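Local atomic coordinates of 8-demethyl-8-aminoriboflavin-5'-phosphate synthase (Streptomyces davawensis, PDB entry 5MLD), a protein that catalyses the replacement of the C-8 methyl group of FMN by an amino group taken from glutamate, a step in the biosynthesis of the antibiotic roseoflavin. Residues 20-25 against 39-44; 5-10 against 30-35. All blocks are in the same frame, centred on the assembly; numbering follows the deposited sequence.

Contact 1 of 2, residues 20-25 against 39-44; sequences QTQGLI and TEVVRV. With 8DP (8-demethyl-8-aminoriboflavin-5'-phosphate), chain I.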
loop_
_atom_site.group_PDB
_atom_site.type_symbol
_atom_site.label_atom_id
_atom_site.label_comp_id
_atom_site.label_asym_id
_atom_site.label_seq_id
_atom_site.Cartn_x
_atom_site.Cartn_y
_atom_site.Cartn_z
ATOM N N GLN A 20 -20.121 -11.472 7.115
ATOM C CA GLN A 20 -19.210 -12.417 6.462
ATOM C C GLN A 20 -17.981 -12.673 7.334
ATOM O O GLN A 20 -17.551 -13.821 7.506
ATOM C CB GLN A 20 -18.773 -11.886 5.080
ATOM C CG GLN A 20 -19.885 -11.320 4.164
ATOM C CD GLN A 20 -20.870 -12.368 3.690
ATOM O OE1 GLN A 20 -20.484 -13.400 3.130
ATOM N NE2 GLN A 20 -22.163 -12.113 3.922
ATOM N N THR A 21 -17.391 -11.599 7.865
ATOM C CA THR A 21 -16.162 -11.700 8.645
ATOM C C THR A 21 -16.370 -12.545 9.890
ATOM O O THR A 21 -15.450 -13.253 10.326
ATOM C CB THR A 21 -15.681 -10.304 9.055
ATOM O OG1 THR A 21 -15.659 -9.452 7.911
ATOM C CG2 THR A 21 -14.274 -10.369 9.629
ATOM N N GLN A 22 -17.574 -12.482 10.466
ATOM C CA GLN A 22 -17.881 -13.248 11.669
ATOM C C GLN A 22 -17.642 -14.740 11.464
ATOM O O GLN A 22 -17.353 -15.457 12.429
ATOM C CB GLN A 22 -19.334 -12.980 12.086
ATOM C CG GLN A 22 -19.740 -13.637 13.413
ATOM C CD GLN A 22 -19.001 -13.038 14.597
ATOM O OE1 GLN A 22 -18.657 -11.858 14.595
ATOM N NE2 GLN A 22 -18.748 -13.856 15.616
ATOM N N GLY A 23 -17.765 -15.228 10.221
ATOM C CA GLY A 23 -17.464 -16.626 9.953
ATOM C C GLY A 23 -16.036 -17.005 10.306
ATOM O O GLY A 23 -15.792 -18.075 10.860
ATOM N N LEU A 24 -15.073 -16.127 10.003
ATOM C CA LEU A 24 -13.691 -16.400 10.395
ATOM C C LEU A 24 -13.525 -16.355 11.916
ATOM O O LEU A 24 -12.800 -17.180 12.494
ATOM C CB LEU A 24 -12.738 -15.406 9.715
ATOM C CG LEU A 24 -12.537 -15.595 8.209
ATOM C CD1 LEU A 24 -13.606 -14.819 7.414
ATOM C CD2 LEU A 24 -11.124 -15.225 7.792
ATOM N N ILE A 25 -14.188 -15.403 12.571
ATOM C CA ILE A 25 -14.156 -15.298 14.031
ATOM C C ILE A 25 -14.703 -16.570 14.661
ATOM O O ILE A 25 -14.136 -17.104 15.629
ATOM C CB ILE A 25 -14.942 -14.058 14.492
ATOM C CG1 ILE A 25 -14.371 -12.776 13.868
ATOM C CG2 ILE A 25 -14.994 -13.970 16.024
ATOM C CD1 ILE A 25 -15.097 -11.509 14.309
ATOM N N THR A 39 -11.453 -15.916 25.226
ATOM C CA THR A 39 -11.742 -15.023 24.112
ATOM C C THR A 39 -12.921 -14.122 24.431
ATOM O O THR A 39 -13.846 -14.503 25.158
ATOM C CB THR A 39 -12.058 -15.793 22.834
ATOM O OG1 THR A 39 -13.236 -16.589 23.033
ATOM C CG2 THR A 39 -10.906 -16.671 22.465
ATOM N N GLU A 40 -12.889 -12.930 23.852
ATOM C CA GLU A 40 -14.031 -12.029 23.874
ATOM C C GLU A 40 -14.155 -11.421 22.491
ATOM O O GLU A 40 -13.151 -10.971 21.934
ATOM C CB GLU A 40 -13.841 -10.928 24.910
ATOM C CG GLU A 40 -14.986 -9.944 24.962
ATOM C CD GLU A 40 -14.885 -9.036 26.166
ATOM O OE1 GLU A 40 -13.775 -8.937 26.749
ATOM O OE2 GLU A 40 -15.919 -8.433 26.530
ATOM N N VAL A 41 -15.365 -11.403 21.938
ATOM C CA VAL A 41 -15.619 -10.788 20.637
ATOM C C VAL A 41 -16.413 -9.516 20.882
ATOM O O VAL A 41 -17.433 -9.541 21.580
ATOM C CB VAL A 41 -16.389 -11.729 19.688
ATOM C CG1 VAL A 41 -16.611 -11.043 18.322
ATOM C CG2 VAL A 41 -15.684 -13.054 19.508
ATOM N N VAL A 42 -15.955 -8.409 20.311
ATOM C CA VAL A 42 -16.664 -7.135 20.376
ATOM C C VAL A 42 -16.922 -6.687 18.950
ATOM O O VAL A 42 -15.999 -6.687 18.129
ATOM C CB VAL A 42 -15.851 -6.078 21.143
ATOM C CG1 VAL A 42 -16.451 -4.703 20.961
ATOM C CG2 VAL A 42 -15.800 -6.446 22.629
ATOM N N ARG A 43 -18.176 -6.351 18.636
ATOM C CA ARG A 43 -18.480 -5.778 17.321
ATOM C C ARG A 43 -18.524 -4.274 17.518
ATOM O O ARG A 43 -19.473 -3.747 18.098
ATOM C CB ARG A 43 -19.789 -6.292 16.727
ATOM C CG ARG A 43 -19.967 -5.716 15.333
ATOM C CD ARG A 43 -21.285 -6.182 14.673
ATOM N NE ARG A 43 -21.360 -7.637 14.521
ATOM C CZ ARG A 43 -22.258 -8.255 13.760
ATOM N NH1 ARG A 43 -23.126 -7.538 13.069
ATOM N NH2 ARG A 43 -22.283 -9.582 13.667
ATOM N N VAL A 44 -17.464 -3.592 17.071
ATOM C CA VAL A 44 -17.214 -2.239 17.538
ATOM C C VAL A 44 -18.292 -1.272 17.057
ATOM O O VAL A 44 -18.605 -0.303 17.756
ATOM C CB VAL A 44 -15.801 -1.779 17.113
ATOM C CG1 VAL A 44 -14.744 -2.739 17.653
ATOM C CG2 VAL A 44 -15.690 -1.711 15.612
HETATM C C4 8DP I . -16.353 -6.601 1.342
HETATM C C5 8DP I . -16.579 -6.299 -0.144
HETATM C C8 8DP I . -18.086 -2.344 0.354
HETATM N N3 8DP I . -14.175 -2.816 -0.982
HETATM C C2 8DP I . -17.610 -8.177 2.954
HETATM N N2 8DP I . -19.430 -2.114 0.819
HETATM N N1 8DP I . -15.746 -5.065 -0.467
HETATM C C6 8DP I . -16.247 -3.820 -0.269
HETATM O O6 8DP I . -18.775 -6.689 1.565
HETATM N N4 8DP I . -13.948 -6.442 -1.098
HETATM C C12 8DP I . -15.457 -2.685 -0.553
HETATM C C13 8DP I . -14.467 -5.204 -0.901
HETATM C C14 8DP I . -13.679 -4.073 -1.152
HETATM C C15 8DP I . -12.367 -4.278 -1.599
HETATM C C16 8DP I . -12.707 -6.586 -1.520
HETATM C C1 8DP I . -18.576 -7.989 4.129
HETATM C C3 8DP I . -17.568 -6.817 2.257
HETATM C C7 8DP I . -17.587 -3.649 0.163
HETATM C C9 8DP I . -17.264 -1.214 0.070
HETATM O O1 8DP I . -18.414 -8.758 7.932
HETATM P P1 8DP I . -19.017 -8.121 6.661
HETATM O O2 8DP I . -20.365 -8.843 6.310
HETATM O O3 8DP I . -19.241 -6.624 6.831
HETATM O O4 8DP I . -18.002 -8.385 5.433
HETATM O O5 8DP I . -16.394 -8.618 3.447
HETATM O O7 8DP I . -15.218 -6.676 1.850
HETATM C C10 8DP I . -17.785 0.194 0.262
HETATM C C11 8DP I . -15.976 -1.395 -0.366
HETATM O O8 8DP I . -11.522 -3.199 -1.858
HETATM N N5 8DP I . -11.914 -5.526 -1.766
HETATM O O9 8DP I . -12.137 -7.868 -1.720
HETATM O O HOH W 1 -19.784 -9.726 15.973
#
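A single water joins Gln22 to Arg43 where their side chains stop short of a direct bond. It donates to Gln22 OE1 at 2.8 Å and accepts from Arg43 NE at 3.0 Å, lying in the plane of the guanidinium at its edge. Gln22 OE1 itself approaches the guanidinium obliquely and comes no closer than 4.4 Å to Arg43 NH2. The arginine chain runs out extended through CD and then bends at chi3 (-60°), which sets NE where it meets the water. Both polar ends have further partners: Asn9 ND2 also binds Gln22 OE1, and the carbonyls of Arg13 and Ser17 bind Arg43 NH1, so the guanidinium is tied to the loop that contains Arg13, which positions the donor glutamate.

One turn further along the helix the contact becomes apolar. Ile25 CG2 lies 3.7 Å from Val41 CG2, and the two branched side chains cross obliquely. The CG2 branch of Ile25, set opposite the backbone N, is the one that meets Val41.

The beginning of 20-25 also grips the flavin phosphate. Gln20 N donates to 8DP O2 (2.8 Å, N-H...O 158°), whereas 8DP O1 receives both Thr21 N and Thr21 OG1, the latter at 2.8 Å. These bonds belong to the phosphate-binding region at the N-terminal end of helix 20-34, where the preceding loop adds Ser19 OG and Thr11 OG1, as in the flavodoxin-like fold; the helix dipole would probably favour the anion.

The axes of helix 20-25 and strand 39-43 run antiparallel at 173°, 11.3 Å apart, as expected for a helix packed on a parallel sheet. Ile25 also reaches strands 4-9, 84-92 and 125-132, while strand 38-43 pairs with 4-9 beside it.

Contact 2 of 2, residues 5-10 against 30-35; sequences ALILNT and PLYEKE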
loop_
_atom_site.group_PDB
_atom_site.type_symbol
_atom_site.label_atom_id
_atom_site.label_comp_id
_atom_site.label_asym_id
_atom_site.label_seq_id
_atom_site.Cartn_x
_atom_site.Cartn_y
_atom_site.Cartn_z
ATOM N N ALA A 5 -7.645 -13.148 24.721
ATOM C CA ALA A 5 -7.649 -12.701 23.336
ATOM C C ALA A 5 -8.895 -11.861 23.101
ATOM O O ALA A 5 -10.006 -12.298 23.409
ATOM C CB ALA A 5 -7.629 -13.888 22.375
ATOM N N LEU A 6 -8.710 -10.664 22.557
ATOM C CA LEU A 6 -9.807 -9.765 22.246
ATOM C C LEU A 6 -9.916 -9.689 20.730
ATOM O O LEU A 6 -8.954 -9.310 20.062
ATOM C CB LEU A 6 -9.574 -8.385 22.847
ATOM C CG LEU A 6 -10.668 -7.366 22.518
ATOM C CD1 LEU A 6 -12.039 -7.822 23.077
ATOM C CD2 LEU A 6 -10.269 -6.004 23.022
ATOM N N ILE A 7 -11.070 -10.071 20.188
ATOM C CA ILE A 7 -11.295 -10.089 18.743
ATOM C C ILE A 7 -12.287 -8.988 18.426
ATOM O O ILE A 7 -13.405 -9.005 18.943
ATOM C CB ILE A 7 -11.819 -11.448 18.262
ATOM C CG1 ILE A 7 -10.884 -12.573 18.760
ATOM C CG2 ILE A 7 -11.942 -11.436 16.730
ATOM C CD1 ILE A 7 -11.397 -13.999 18.522
ATOM N N LEU A 8 -11.886 -8.031 17.591
ATOM C CA LEU A 8 -12.740 -6.887 17.260
ATOM C C LEU A 8 -13.284 -7.096 15.851
ATOM O O LEU A 8 -12.541 -6.988 14.874
ATOM C CB LEU A 8 -11.975 -5.565 17.349
ATOM C CG LEU A 8 -11.327 -5.281 18.704
ATOM C CD1 LEU A 8 -10.613 -3.925 18.666
ATOM C CD2 LEU A 8 -12.372 -5.327 19.811
ATOM N N ASN A 9 -14.574 -7.424 15.750
ATOM C CA ASN A 9 -15.228 -7.467 14.448
ATOM C C ASN A 9 -15.538 -6.032 14.043
ATOM O O ASN A 9 -16.373 -5.369 14.671
ATOM C CB ASN A 9 -16.503 -8.305 14.499
ATOM C CG ASN A 9 -17.110 -8.477 13.138
ATOM O OD1 ASN A 9 -16.837 -7.685 12.240
ATOM N ND2 ASN A 9 -17.923 -9.511 12.967
ATOM N N THR A 10 -14.885 -5.552 12.982
ATOM C CA THR A 10 -15.041 -4.155 12.588
ATOM C C THR A 10 -15.986 -3.986 11.397
ATOM O O THR A 10 -15.896 -2.983 10.677
ATOM C CB THR A 10 -13.667 -3.534 12.313
ATOM O OG1 THR A 10 -12.985 -4.289 11.314
ATOM C CG2 THR A 10 -12.801 -3.597 13.598
ATOM N N PRO A 30 -13.133 -21.104 19.093
ATOM C CA PRO A 30 -12.894 -22.396 19.772
ATOM C C PRO A 30 -11.443 -22.825 19.731
ATOM O O PRO A 30 -10.995 -23.528 20.648
ATOM C CB PRO A 30 -13.791 -23.390 19.019
ATOM C CG PRO A 30 -14.072 -22.740 17.715
ATOM C CD PRO A 30 -14.073 -21.258 17.972
ATOM N N LEU A 31 -10.687 -22.421 18.708
ATOM C CA LEU A 31 -9.267 -22.757 18.680
ATOM C C LEU A 31 -8.508 -22.034 19.790
ATOM O O LEU A 31 -7.657 -22.636 20.459
ATOM C CB LEU A 31 -8.665 -22.432 17.314
ATOM C CG LEU A 31 -9.214 -23.217 16.127
ATOM C CD1 LEU A 31 -8.662 -22.609 14.849
ATOM C CD2 LEU A 31 -8.871 -24.704 16.223
ATOM N N TYR A 32 -8.799 -20.746 20.012
ATOM C CA TYR A 32 -8.162 -20.055 21.133
ATOM C C TYR A 32 -8.551 -20.696 22.458
ATOM O O TYR A 32 -7.699 -20.882 23.335
ATOM C CB TYR A 32 -8.528 -18.570 21.153
ATOM C CG TYR A 32 -7.666 -17.693 20.276
ATOM C CD1 TYR A 32 -6.299 -17.628 20.469
ATOM C CD2 TYR A 32 -8.225 -16.928 19.243
ATOM C CE1 TYR A 32 -5.502 -16.838 19.673
ATOM C CE2 TYR A 32 -7.437 -16.128 18.442
ATOM C CZ TYR A 32 -6.069 -16.083 18.663
ATOM O OH TYR A 32 -5.256 -15.314 17.874
ATOM N N GLU A 33 -9.831 -21.061 22.613
ATOM C CA GLU A 33 -10.270 -21.662 23.867
ATOM C C GLU A 33 -9.564 -22.993 24.120
ATOM O O GLU A 33 -9.244 -23.314 25.274
ATOM C CB GLU A 33 -11.794 -21.831 23.868
ATOM C CG GLU A 33 -12.578 -20.504 23.814
ATOM C CD GLU A 33 -12.436 -19.613 25.065
ATOM O OE1 GLU A 33 -11.896 -20.073 26.094
ATOM O OE2 GLU A 33 -12.884 -18.436 25.035
ATOM N N LYS A 34 -9.313 -23.779 23.062
ATOM C CA LYS A 34 -8.541 -25.016 23.220
ATOM C C LYS A 34 -7.110 -24.733 23.658
ATOM O O LYS A 34 -6.481 -25.586 24.300
ATOM C CB LYS A 34 -8.498 -25.823 21.917
ATOM C CG LYS A 34 -9.822 -26.366 21.414
ATOM C CD LYS A 34 -9.640 -27.003 20.044
ATOM C CE LYS A 34 -10.954 -27.559 19.485
ATOM N NZ LYS A 34 -11.541 -28.635 20.350
ATOM N N GLU A 35 -6.563 -23.568 23.278
ATOM C CA GLU A 35 -5.246 -23.122 23.732
ATOM C C GLU A 35 -5.250 -22.641 25.178
ATOM O O GLU A 35 -4.186 -22.267 25.694
ATOM C CB GLU A 35 -4.719 -21.986 22.840
ATOM C CG GLU A 35 -4.302 -22.405 21.438
ATOM C CD GLU A 35 -2.862 -22.925 21.378
ATOM O OE1 GLU A 35 -2.185 -22.986 22.434
ATOM O OE2 GLU A 35 -2.404 -23.264 20.271
#
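Within the first beta-alpha-beta unit of the flavodoxin-like fold, the opening strand 4-9 packs against the C-terminal end of helix 20-34 through Ala5, Ile7 and Tyr32. Ala5 CB stands over one face of the Tyr32 ring, 4.2 Å from the ring centroid and only 5° off the ring normal. That nearly vertical approach over the centre of the ring defines a CH-pi contact. The nearest ring atom to this methyl is Tyr32 CG, at 4.3 Å from Ala5 CB. Ile7 meets the same ring at a different angle: its CD1 comes within 4.4 Å of Tyr32 CD2 from an oblique direction. With chi2 at 172°, the isoleucine chain is extended from CA to CD1, bringing its terminal methyl to the ring.

Alternate residues of a strand face the same side of the sheet, and the CB atoms of Ala5 and Ile7 both point toward the helix. In the crossover, strand 4-9 leads through helix 20-34 into the parallel neighbour strand 38-43, so Tyr32 is filling the layer between the sheet and the last turn of the connecting helix. Its side chain also touches Val86 of strand 84-92 and Thr39 of strand 38-43.

No hydrogen bond crosses between the two segments, and the interface is wholly apolar where they meet. The hydroxyl of the buried tyrosine is satisfied elsewhere, by Thr196 OG1 on helix 183-205, while Met192 and Ser197 of that helix pack against Tyr32.

From the N terminus, strand 4-9 comes first, followed by the phosphate-binding loop and helix 20-34, whose far end returns to that strand in contact 2, closing a loop of 19 residues. The chain then turns into strand 38-43, which packs back on the early part of the helix in contact 1, enclosing 13 residues. Because the segments alternate along the sequence, the two closures cross. Contact 1 lies toward the flavin phosphate and contact 2 toward the opposite end of the helix, their centres 8 Å apart. Between them, Glu40 O lies 2.9 Å from Ile7 N in the parallel strand pair, and Thr39 CG2 packs 3.3 Å from Tyr32 CB.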